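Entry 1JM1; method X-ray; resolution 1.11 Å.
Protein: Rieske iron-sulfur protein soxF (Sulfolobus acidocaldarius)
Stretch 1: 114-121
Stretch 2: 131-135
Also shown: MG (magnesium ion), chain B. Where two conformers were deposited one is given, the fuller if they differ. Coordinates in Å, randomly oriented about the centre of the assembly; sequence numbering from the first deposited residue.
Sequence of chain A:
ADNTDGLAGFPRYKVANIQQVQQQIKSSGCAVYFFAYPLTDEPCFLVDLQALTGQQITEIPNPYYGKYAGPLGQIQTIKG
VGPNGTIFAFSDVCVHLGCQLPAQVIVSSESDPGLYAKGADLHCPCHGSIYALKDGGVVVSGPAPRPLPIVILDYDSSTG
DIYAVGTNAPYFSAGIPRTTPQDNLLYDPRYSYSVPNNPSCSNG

Stretch 1, residues 114-121: GLYAKGAD
Stretch 2, residues 131-135: YALKD

Residues 114–116 form a strand, after which the chain turns back, so that Asp121 returns alongside Tyr116: Tyr116 N donates to Asp121 O at 2.8 Å, and Asp121 N to Tyr116 O at 3.3 Å. Within the turn, Ala117 (phi/psi -63/-44) and Lys118 (-62/-35) have helical angles, Gly119 lies at -101/-4, and Ala120 takes a left-handed 51/44; Ala120 N reaches Ala117 O at 3.2 Å. Asp121 is extended again (-110/125). Against it runs the end of a second strand, Tyr131 (-107/127) and Ala132 (-90/94), which gives way to a 3-10 segment at Leu133 (-61/-40) and Lys134 (-75/-9), with Asp135 N bonded to Ala132 O at 3.0 Å.

Around Asp121 the two chains run antiparallel: Asp121 and Ala132 form a non-hydrogen-bonded pair, their CA atoms 4.6 Å apart, while the CA atoms of Ala120 and Leu133 lie 5.5 Å apart. The one direct hydrogen bond across the contact runs from Leu133 N to Ala120 O, 2.9 Å with an angle of 145° at the hydrogen. Beside it, Asp121 CA directs its hydrogen at Tyr131 O, 3.4 Å away. Water 1 extends the link, hydrogen-bonded to Gly119 O and accepting from Lys134 N, each at 3.0 Å.

Glycine suits position 119 because a CB there would come within 2.8 Å of Asp121 OD2. Gly114, at 123/-167, has a backbone that by itself calls for glycine.

Ala120 points toward the second stretch, and its small methyl fits close to the backbone: CB lies 4.3 Å from Leu133 CB and 4.1 Å from Lys134 CB. Leu133 (m, t) also meets Leu115 (t, p), CD1 to CD1 at 3.9 Å, an apolar contact between two buried side chains. Lys134 (p, t, t, p) lays its aliphatic chain along the turn, CE 3.8 Å from Gly119 O, and its partly exposed position suits a long side chain with a charged end.

Asp121 and Ala132 point to the same face of the sheet. The short alanine leaves Asp121 OD1 close by, 3.5 Å from Ala132 CB and 3.3 Å from Ala132 CA. Asp121 (chi1 -68°, m; chi2 -41°) binds magnesium through OD2 at 2.1 Å, a role suited to a carboxylate, while OD1 accepts from water 3 at 2.6 Å. Five waters at 2.0–2.1 Å from MG complete six ligands; among them, water 2 donates to Gly119 O at 2.7 Å, tying the turn to the ion.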

ATOM      1  N   GLY A 114      -8.828  11.611  -1.077  1.00 12.87           N
ATOM      2  CA  GLY A 114      -7.515  11.614  -1.736  1.00 12.98           C
ATOM      3  C   GLY A 114      -6.409  11.459  -0.702  1.00 12.68           C
ATOM      4  O   GLY A 114      -6.630  11.115   0.469  1.00 13.06           O
ATOM      5  N   LEU A 115      -5.197  11.712  -1.153  1.00 12.81           N
ATOM      6  CA  LEU A 115      -3.999  11.548  -0.356  1.00 12.52           C
ATOM      7  C   LEU A 115      -3.524  12.933   0.072  1.00 12.89           C
ATOM      8  O   LEU A 115      -3.064  13.743  -0.745  1.00 14.12           O
ATOM      9  CB  LEU A 115      -2.942  10.798  -1.155  1.00 13.29           C
ATOM     10  CG  LEU A 115      -1.600  10.532  -0.424  1.00 12.71           C
ATOM     11  CD1 LEU A 115      -1.807   9.832   0.897  1.00 13.89           C
ATOM     12  CD2 LEU A 115      -0.684   9.759  -1.318  1.00 14.32           C
ATOM     13  N   TYR A 116      -3.668  13.216   1.352  1.00 13.22           N
ATOM     14  CA  TYR A 116      -3.235  14.485   1.975  1.00 13.61           C
ATOM     15  C   TYR A 116      -1.732  14.362   2.152  1.00 13.65           C
ATOM     16  O   TYR A 116      -1.265  13.690   3.068  1.00 14.49           O
ATOM     17  CB  TYR A 116      -3.983  14.699   3.293  1.00 14.38           C
ATOM     18  CG  TYR A 116      -3.510  15.887   4.074  1.00 15.50           C
ATOM     19  CD1 TYR A 116      -3.115  15.771   5.378  1.00 17.24           C
ATOM     20  CD2 TYR A 116      -3.435  17.177   3.453  1.00 19.40           C
ATOM     21  CE1 TYR A 116      -2.686  16.855   6.133  1.00 19.41           C
ATOM     22  CE2 TYR A 116      -2.987  18.250   4.214  1.00 23.00           C
ATOM     23  CZ  TYR A 116      -2.596  18.095   5.525  1.00 19.39           C
ATOM     24  OH  TYR A 116      -2.196  19.178   6.246  1.00 23.70           O
ATOM     25  N   ALA A 117      -0.982  14.995   1.280  1.00 14.42           N
ATOM     26  CA  ALA A 117       0.456  14.729   1.207  1.00 15.56           C
ATOM     27  C   ALA A 117       1.179  15.109   2.471  1.00 15.32           C
ATOM     28  O   ALA A 117       2.024  14.373   2.980  1.00 16.19           O
ATOM     29  CB  ALA A 117       1.037  15.495   0.003  1.00 17.74           C
ATOM     30  N   LYS A 118       0.834  16.300   3.027  1.00 16.16           N
ATOM     31  CA  LYS A 118       1.607  16.769   4.185  1.00 17.26           C
ATOM     32  C   LYS A 118       1.472  15.792   5.330  1.00 15.70           C
ATOM     33  O   LYS A 118       2.420  15.614   6.126  1.00 17.88           O
ATOM     34  CB  LYS A 118       1.112  18.133   4.622  1.00 20.51           C
ATOM     35  CG  LYS A 118       1.849  18.745   5.764  1.00 32.13           C
ATOM     36  CD  LYS A 118       1.363  20.223   6.012  1.00 50.04           C
ATOM     37  CE  LYS A 118       1.718  20.731   7.395  1.00 56.18           C
ATOM     38  NZ  LYS A 118       0.860  21.753   8.092  1.00 68.42           N
ATOM     39  N   GLY A 119       0.328  15.173   5.486  1.00 16.01           N
ATOM     40  CA  GLY A 119       0.079  14.251   6.609  1.00 14.93           C
ATOM     41  C   GLY A 119       0.191  12.789   6.264  1.00 13.77           C
ATOM     42  O   GLY A 119       0.003  11.966   7.155  1.00 14.43           O
ATOM     43  N   ALA A 120       0.404  12.436   5.018  1.00 12.65           N
ATOM     44  CA  ALA A 120       0.358  11.059   4.555  1.00 11.95           C
ATOM     45  C   ALA A 120      -0.916  10.363   4.969  1.00 11.75           C
ATOM     46  O   ALA A 120      -0.904   9.194   5.371  1.00 12.03           O
ATOM     47  CB  ALA A 120       1.593  10.268   4.967  1.00 14.10           C
ATOM     48  N   ASP A 121      -2.053  11.054   4.824  1.00 11.71           N
ATOM     49  CA  ASP A 121      -3.343  10.531   5.202  1.00 11.93           C
ATOM     50  C   ASP A 121      -4.190  10.248   3.990  1.00 11.14           C
ATOM     51  O   ASP A 121      -4.375  11.134   3.117  1.00 13.15           O
ATOM     52  CB  ASP A 121      -4.071  11.523   6.133  1.00 12.34           C
ATOM     53  CG  ASP A 121      -3.426  11.653   7.487  1.00 14.30           C
ATOM     54  OD1 ASP A 121      -3.002  10.611   8.051  1.00 15.64           O
ATOM     55  OD2 ASP A 121      -3.356  12.773   7.983  1.00 17.47           O
ATOM     56  N   TYR A 131      -6.891   6.768   6.613  1.00 10.58           N
ATOM     57  CA  TYR A 131      -5.776   5.892   7.000  1.00 10.34           C
ATOM     58  C   TYR A 131      -4.505   6.698   7.090  1.00 10.44           C
ATOM     59  O   TYR A 131      -4.124   7.392   6.146  1.00 11.06           O
ATOM     60  CB  TYR A 131      -5.613   4.799   5.976  1.00 10.38           C
ATOM     61  CG  TYR A 131      -6.853   3.951   5.729  1.00 10.38           C
ATOM     62  CD1 TYR A 131      -7.654   4.176   4.605  1.00 11.04           C
ATOM     63  CD2 TYR A 131      -7.217   2.953   6.616  1.00 10.46           C
ATOM     64  CE1 TYR A 131      -8.774   3.397   4.401  1.00 11.05           C
ATOM     65  CE2 TYR A 131      -8.316   2.141   6.383  1.00 10.70           C
ATOM     66  CZ  TYR A 131      -9.087   2.372   5.262  1.00 10.40           C
ATOM     67  OH  TYR A 131     -10.147   1.527   5.032  1.00 11.23           O
ATOM     68  N   ALA A 132      -3.815   6.608   8.247  1.00 10.27           N
ATOM     69  CA  ALA A 132      -2.591   7.343   8.487  1.00 10.45           C
ATOM     70  C   ALA A 132      -1.429   6.479   8.025  1.00 10.39           C
ATOM     71  O   ALA A 132      -0.941   5.602   8.752  1.00 10.33           O
ATOM     72  CB  ALA A 132      -2.494   7.701   9.949  1.00 11.25           C
ATOM     73  N   LEU A 133      -0.984   6.671   6.771  1.00 10.57           N
ATOM     74  CA  LEU A 133       0.025   5.787   6.181  1.00 10.69           C
ATOM     75  C   LEU A 133       1.332   5.798   6.957  1.00 10.83           C
ATOM     76  O   LEU A 133       1.969   4.750   7.110  1.00 11.39           O
ATOM     77  CB  LEU A 133       0.273   6.167   4.727  1.00 11.04           C
ATOM     78  CG  LEU A 133      -0.961   6.182   3.819  1.00 11.27           C
ATOM     79  CD1 LEU A 133      -0.508   6.416   2.370  1.00 12.31           C
ATOM     80  CD2 LEU A 133      -1.779   4.893   3.918  1.00 12.27           C
ATOM     81  N   LYS A 134       1.777   6.971   7.447  1.00 11.24           N
ATOM     82  CA  LYS A 134       3.054   7.005   8.137  1.00 12.33           C
ATOM     83  C   LYS A 134       2.925   6.389   9.552  1.00 11.62           C
ATOM     84  O   LYS A 134       3.949   6.142  10.171  1.00 13.82           O
ATOM     85  CB  LYS A 134       3.625   8.367   7.921  0.69 18.77           C
ATOM     86  CG  LYS A 134       3.205   9.458   8.738  0.69 20.92           C
ATOM     87  CD  LYS A 134       4.079  10.728   8.440  0.69 20.23           C
ATOM     88  CE  LYS A 134       3.423  12.042   8.887  0.69 20.80           C
ATOM     89  NZ  LYS A 134       3.281  12.009  10.389  0.69 21.21           N
ATOM     90  N   ASP A 135       1.723   6.102  10.020  1.00 10.40           N
ATOM     91  CA  ASP A 135       1.470   5.400  11.255  1.00 11.18           C
ATOM     92  C   ASP A 135       1.032   3.965  10.995  1.00 10.66           C
ATOM     93  O   ASP A 135       0.421   3.318  11.844  1.00 12.20           O
ATOM     94  CB  ASP A 135       0.493   6.174  12.130  1.00 12.04           C
ATOM     95  CG  ASP A 135       1.034   7.519  12.548  1.00 13.39           C
ATOM     96  OD1 ASP A 135       0.296   8.509  12.459  1.00 14.43           O
ATOM     97  OD2 ASP A 135       2.221   7.593  12.977  1.00 16.18           O
TER
HETATM   98 MG    MG B 601      -2.774  13.257   9.971  1.00 20.91          MG
HETATM   99  O   HOH W   1       0.014   9.202   8.294  1.00 13.46           O
HETATM  100  O   HOH W   2      -0.722  12.949   9.606  1.00 19.75           O
HETATM  101  O   HOH W   3      -2.878  11.382  10.541  1.00 18.58           O
HETATM  102  O   HOH W   4      -4.776  13.593  10.671  1.00 30.00           O
HETATM  103  O   HOH W   5      -2.246  13.766  11.915  1.00 24.37           O
HETATM  104  O   HOH W   6      -2.648  15.186   9.409  1.00 22.10           O